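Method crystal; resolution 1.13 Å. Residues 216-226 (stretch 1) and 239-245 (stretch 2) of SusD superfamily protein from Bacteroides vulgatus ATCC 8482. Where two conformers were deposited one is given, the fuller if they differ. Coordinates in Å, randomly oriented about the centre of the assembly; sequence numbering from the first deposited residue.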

ATOM      1  N   ASN A 216      12.166 -13.524  -9.297  1.00  8.56           N
ATOM      2  CA  ASN A 216      12.066 -14.671  -8.375  1.00  9.49           C
ATOM      3  C   ASN A 216      10.694 -14.859  -7.759  1.00  9.85           C
ATOM      4  O   ASN A 216      10.301 -15.966  -7.442  1.00 11.48           O
ATOM      5  CB  ASN A 216      13.080 -14.596  -7.263  1.00  9.88           C
ATOM      6  CG  ASN A 216      14.452 -14.971  -7.675  1.00 12.59           C
ATOM      7  OD1 ASN A 216      14.694 -15.607  -8.700  1.00 14.66           O
ATOM      8  ND2 ASN A 216      15.397 -14.557  -6.836  1.00 14.71           N
ATOM      9  N   VAL A 217       9.961 -13.759  -7.600  1.00  8.95           N
ATOM     10  CA  VAL A 217       8.582 -13.862  -7.077  1.00  9.53           C
ATOM     11  C   VAL A 217       7.730 -14.826  -7.903  1.00 10.10           C
ATOM     12  O   VAL A 217       6.881 -15.553  -7.353  1.00 10.76           O
ATOM     13  CB  VAL A 217       7.948 -12.433  -7.042  1.00  8.69           C
ATOM     14  CG1 VAL A 217       6.451 -12.499  -6.757  1.00 10.14           C
ATOM     15  CG2 VAL A 217       8.682 -11.542  -6.055  1.00 10.20           C
ATOM     16  N   LYS A 218       8.009 -14.890  -9.202  1.00 11.07           N
ATOM     17  CA  LYS A 218       7.306 -15.767 -10.110  1.00 12.66           C
ATOM     18  C   LYS A 218       7.492 -17.245  -9.809  1.00 12.95           C
ATOM     19  O   LYS A 218       6.734 -18.079 -10.320  1.00 15.82           O
ATOM     20  CB  LYS A 218       7.710 -15.475 -11.548  1.00 12.17           C
ATOM     21  CG  LYS A 218       7.493 -14.023 -12.001  1.00 11.70           C
ATOM     22  CD  LYS A 218       7.949 -13.821 -13.424  1.00 12.72           C
ATOM     23  CE  LYS A 218       7.664 -12.479 -13.975  1.00 12.74           C
ATOM     24  NZ  LYS A 218       8.287 -12.284 -15.298  1.00 14.82           N
ATOM     25  N   LYS A 219       8.476 -17.586  -8.983  1.00 12.72           N
ATOM     26  CA  LYS A 219       8.668 -18.983  -8.521  1.00 14.11           C
ATOM     27  C   LYS A 219       7.551 -19.454  -7.611  1.00 13.70           C
ATOM     28  O   LYS A 219       7.367 -20.664  -7.414  1.00 16.33           O
ATOM     29  CB  LYS A 219       9.984 -19.122  -7.758  1.00 13.83           C
ATOM     30  CG  LYS A 219      11.216 -18.963  -8.624  1.00 15.74           C
ATOM     31  CD  LYS A 219      12.490 -18.928  -7.797  1.00 17.45           C
ATOM     32  CE  LYS A 219      13.794 -18.842  -8.624  1.00 25.80           C
ATOM     33  NZ  LYS A 219      13.665 -18.263 -10.018  1.00 30.87           N
ATOM     34  N   ALA A 220       6.837 -18.528  -6.979  1.00 12.17           N
ATOM     35  CA  ALA A 220       5.705 -18.892  -6.172  1.00 11.03           C
ATOM     36  C   ALA A 220       4.464 -19.091  -7.089  1.00  9.96           C
ATOM     37  O   ALA A 220       4.437 -18.706  -8.260  1.00 11.05           O
ATOM     38  CB  ALA A 220       5.457 -17.838  -5.108  1.00 11.68           C
ATOM     39  N   ASP A 221       3.420 -19.657  -6.512  1.00 10.61           N
ATOM     40  CA  ASP A 221       2.155 -19.880  -7.208  1.00 11.09           C
ATOM     41  C   ASP A 221       1.336 -18.595  -7.205  1.00  9.93           C
ATOM     42  O   ASP A 221       0.419 -18.429  -6.403  1.00 11.40           O
ATOM     43  CB  ASP A 221       1.424 -21.016  -6.516  1.00 12.42           C
ATOM     44  CG  ASP A 221       0.117 -21.358  -7.143  1.00 13.88           C
ATOM     45  OD1 ASP A 221      -0.072 -21.074  -8.340  1.00 17.58           O
ATOM     46  OD2 ASP A 221      -0.746 -21.890  -6.386  1.00 19.94           O
ATOM     47  N   VAL A 222       1.701 -17.705  -8.109  1.00 10.13           N
ATOM     48  CA  VAL A 222       1.148 -16.362  -8.182  1.00  9.69           C
ATOM     49  C   VAL A 222       0.812 -16.030  -9.636  1.00  9.81           C
ATOM     50  O   VAL A 222       1.476 -16.488 -10.573  1.00 12.63           O
ATOM     51  CB  VAL A 222       2.079 -15.288  -7.572  1.00 10.59           C
ATOM     52  CG1 VAL A 222       2.132 -15.517  -6.027  1.00 12.10           C
ATOM     53  CG2 VAL A 222       3.423 -15.274  -8.217  1.00 13.02           C
ATOM     54  N   GLY A 223      -0.198 -15.193  -9.813  1.00  8.96           N
ATOM     55  CA  GLY A 223      -0.539 -14.694 -11.116  1.00  9.50           C
ATOM     56  C   GLY A 223      -1.669 -13.693 -10.959  1.00  9.03           C
ATOM     57  O   GLY A 223      -2.226 -13.509  -9.859  1.00 10.18           O
ATOM     58  N   LEU A 224      -2.004 -13.046 -12.055  1.00  8.71           N
ATOM     59  CA  LEU A 224      -3.095 -12.061 -12.000  1.00  8.54           C
ATOM     60  C   LEU A 224      -4.470 -12.752 -11.916  1.00  8.41           C
ATOM     61  O   LEU A 224      -4.724 -13.747 -12.609  1.00 10.88           O
ATOM     62  CB  LEU A 224      -3.105 -11.175 -13.234  1.00  9.47           C
ATOM     63  CG  LEU A 224      -1.906 -10.269 -13.477  1.00  9.19           C
ATOM     64  CD1 LEU A 224      -2.035  -9.484 -14.776  1.00 12.15           C
ATOM     65  CD2 LEU A 224      -1.692  -9.322 -12.275  1.00 10.51           C
ATOM     66  N   VAL A 225      -5.333 -12.216 -11.085  1.00  8.05           N
ATOM     67  CA  VAL A 225      -6.767 -12.559 -11.116  1.00  8.44           C
ATOM     68  C   VAL A 225      -7.348 -11.855 -12.349  1.00  8.59           C
ATOM     69  O   VAL A 225      -7.393 -10.617 -12.428  1.00 10.19           O
ATOM     70  CB  VAL A 225      -7.464 -12.096  -9.837  1.00  8.77           C
ATOM     71  CG1 VAL A 225      -8.995 -12.155 -10.000  1.00  9.49           C
ATOM     72  CG2 VAL A 225      -7.066 -12.918  -8.627  1.00 10.73           C
ATOM     73  N   THR A 226      -7.771 -12.607 -13.356  1.00  8.89           N
ATOM     74  CA  THR A 226      -8.231 -12.016 -14.614  1.00  9.93           C
ATOM     75  C   THR A 226      -9.714 -11.819 -14.712  1.00  9.50           C
ATOM     76  O   THR A 226     -10.164 -11.035 -15.504  1.00 10.15           O
ATOM     77  CB  THR A 226      -7.705 -12.819 -15.796  1.00 12.08           C
ATOM     78  OG1 THR A 226      -8.191 -14.134 -15.637  1.00 14.59           O
ATOM     79  CG2 THR A 226      -6.193 -12.740 -15.866  1.00 15.53           C
TER
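Stretch 2 239-245: KNKEMIF

Stretch 2 packs against the extended half of stretch 1, burying 434 Å² counted over both sides. Stretch 1 leaves a helix at its start, passes through a type I turn from Val-217 to Ala-220, closed by the bond from Ala-220 N to Val-217 O (3.0 Å), and then runs extended from Val-222 to Val-225. Stretch 2 is more compact. Asn-240 to Met-243 form a second type I turn, closed by Met-243 N to Asn-240 O at 3.0 Å, after which the chain turns a corner at Ile-244 and Phe-245. It is this turn that lies on the extended segment, with the CA atoms of Val-222 and Lys-241 4.8 Å apart and those of Leu-224 and Glu-242 5.1 Å apart. The stretches run broadly in opposite senses, Asn-240 lying by Val-225 and Ile-244 by Val-217 and Val-222, although the local CA register at Lys-241 and Glu-242 advances with stretch 1.

The backbones meet at Gly-223. Its N donates to Lys-241 O (3.1 Å, 155° at the hydrogen), and the same carbonyl oxygen receives a CA-H...O contact from Val-222 CA, also at 3.1 Å. Gly-223 O in turn lies 3.1 Å from Glu-242 CA in a second CA-H...O contact. Although Glu-242 N is only 3.3 Å from Gly-223 O, the angle is poor and no hydrogen bond results; that N is instead bound by Asn-240 OD1 (3.0 Å, 138°).

This bond fits the p rotamer of Asn-240. With chi1 at 59°, its CA-to-CB bond points toward stretch 1 while the amide oxygen folds back over the turn to reach Glu-242 N. The same OD1 is 3.3 Å from Val-225 CG2, a van der Waals contact, while it accepts the bond from Glu-242 N.

Glu-242 makes the second polar link. From a t chi1, with chi2 between wells at 148°, its side chain extends along stretch 1 past Leu-224 and places OE1 3.0 Å from Val-225 N, in a nearly straight hydrogen bond (164°). Both carboxylate oxygens also bond elsewhere in the structure, which helps to hold this buried group in place. Leu-224 adopts m, t; its CB points away overall, yet the chain end comes back so that CD2 lies 3.8 Å from Glu-242 OE2. In Val-225, with chi1 t, CG2 touches both Asn-240 OD1 and Glu-242 CB (3.8 Å).

Lys-241 points toward stretch 1 with chi1 p and is modelled only as far as CG, in one of two deposited conformers, so the position of its amino group is not defined. Its CG lies 3.6 Å from Gly-223 O.

At the other end the contact is apolar. Ile-244 adopts m, t, and although its CA-to-CB bond points sideways, its longer branch comes nearer to stretch 1: CG1 lies 3.9 Å from Val-222 CG1, and CD1 lies 3.7 Å from Val-217 CG1. Val-217 (t) and Val-222 (m) thus both meet this branch, so Ile-244 bridges the start of the turn and the start of the extended segment.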

ATOM      1  N   LYS A 239      -7.242 -14.702  -0.478  1.00  9.06           N
ATOM      2  CA  LYS A 239      -6.074 -15.585  -0.653  1.00  9.81           C
ATOM      3  C   LYS A 239      -6.047 -16.221  -2.034  1.00  8.59           C
ATOM      4  O   LYS A 239      -5.562 -17.325  -2.225  1.00  9.89           O
ATOM      5  CB  LYS A 239      -5.981 -16.606   0.460  1.00 11.80           C
ATOM      6  CG  LYS A 239      -5.729 -15.946   1.823  1.00 13.99           C
ATOM      7  CD  LYS A 239      -5.422 -16.830   2.958  1.00 16.60           C
ATOM      8  CE  LYS A 239      -6.498 -17.788   3.150  1.00 16.94           C
ATOM      9  NZ  LYS A 239      -6.245 -18.613   4.421  1.00 22.68           N
ATOM     10  N   ASN A 240      -6.523 -15.463  -3.000  1.00  8.81           N
ATOM     11  CA  ASN A 240      -6.461 -15.818  -4.420  1.00  8.24           C
ATOM     12  C   ASN A 240      -5.001 -15.736  -4.905  1.00  8.71           C
ATOM     13  O   ASN A 240      -4.091 -15.320  -4.179  1.00  9.57           O
ATOM     14  CB  ASN A 240      -7.379 -14.919  -5.225  1.00  7.58           C
ATOM     15  CG  ASN A 240      -7.023 -13.476  -5.073  1.00  7.25           C
ATOM     16  OD1 ASN A 240      -5.942 -13.053  -5.487  1.00  8.28           O
ATOM     17  ND2 ASN A 240      -7.941 -12.674  -4.489  1.00  8.13           N
ATOM     18  N   LYS A 241      -4.773 -16.184  -6.120  1.00  9.23           N
ATOM     19  CA  LYS A 241      -3.400 -16.343  -6.623  0.52 10.04           C
ATOM     20  C   LYS A 241      -2.684 -15.045  -6.860  1.00  9.46           C
ATOM     21  O   LYS A 241      -1.458 -15.037  -7.038  1.00 10.13           O
ATOM     22  CB  LYS A 241      -3.402 -17.107  -7.953  0.52 11.92           C
ATOM     23  CG  LYS A 241      -4.204 -16.400  -9.052  0.52 12.40           C
ATOM     24  N   GLU A 242      -3.388 -13.916  -6.839  1.00  8.72           N
ATOM     25  CA  GLU A 242      -2.723 -12.648  -6.940  1.00  8.49           C
ATOM     26  C   GLU A 242      -2.039 -12.251  -5.648  1.00  7.93           C
ATOM     27  O   GLU A 242      -1.128 -11.408  -5.652  1.00  7.84           O
ATOM     28  CB  GLU A 242      -3.683 -11.600  -7.423  1.00  9.70           C
ATOM     29  CG  GLU A 242      -2.957 -10.276  -7.691  1.00 11.81           C
ATOM     30  CD  GLU A 242      -3.462  -9.418  -8.758  1.00  7.62           C
ATOM     31  OE1 GLU A 242      -4.319  -9.922  -9.505  1.00 11.55           O
ATOM     32  OE2 GLU A 242      -2.944  -8.282  -8.880  1.00  8.37           O
HETATM   33  N   MSE A 243      -2.471 -12.792  -4.527  1.00  7.52           N
HETATM   34  CA  MSE A 243      -1.917 -12.422  -3.248  1.00  7.53           C
HETATM   35  C   MSE A 243      -0.581 -13.077  -2.966  1.00  8.43           C
HETATM   36  O   MSE A 243      -0.455 -14.299  -2.947  1.00  9.25           O
HETATM   37  CB  MSE A 243      -2.893 -12.779  -2.134  1.00  8.13           C
HETATM   38  CG  MSE A 243      -4.256 -12.121  -2.273  1.00  8.35           C
HETATM   39 SE   MSE A 243      -4.124 -10.185  -2.258  1.00 10.08          SE
HETATM   40  CE  MSE A 243      -5.877  -9.789  -2.786  1.00 13.67           C
ATOM     41  N   ILE A 244       0.443 -12.251  -2.802  1.00  7.92           N
ATOM     42  CA  ILE A 244       1.754 -12.687  -2.349  1.00  7.77           C
ATOM     43  C   ILE A 244       1.809 -12.588  -0.820  1.00  8.12           C
ATOM     44  O   ILE A 244       2.171 -13.568  -0.158  1.00  9.10           O
ATOM     45  CB  ILE A 244       2.888 -11.847  -3.013  1.00  8.05           C
ATOM     46  CG1 ILE A 244       2.882 -12.023  -4.543  1.00  9.62           C
ATOM     47  CG2 ILE A 244       4.237 -12.207  -2.378  1.00  9.31           C
ATOM     48  CD1 ILE A 244       3.557 -10.847  -5.236  1.00 10.29           C
ATOM     49  N   PHE A 245       1.419 -11.416  -0.288  1.00  7.31           N
ATOM     50  CA  PHE A 245       1.297 -11.249   1.163  1.00  7.61           C
ATOM     51  C   PHE A 245       0.104 -10.356   1.382  1.00  7.82           C
ATOM     52  O   PHE A 245       0.003  -9.275   0.802  1.00  7.80           O
ATOM     53  CB  PHE A 245       2.557 -10.666   1.790  1.00  7.78           C
ATOM     54  CG  PHE A 245       2.446 -10.456   3.280  1.00  7.79           C
ATOM     55  CD1 PHE A 245       2.011 -11.499   4.128  1.00  8.62           C
ATOM     56  CD2 PHE A 245       2.759  -9.253   3.875  1.00  8.28           C
ATOM     57  CE1 PHE A 245       1.876 -11.306   5.484  1.00 10.51           C
ATOM     58  CE2 PHE A 245       2.633  -9.075   5.227  1.00  8.66           C
ATOM     59  CZ  PHE A 245       2.211 -10.087   6.037  1.00 10.16           C
TER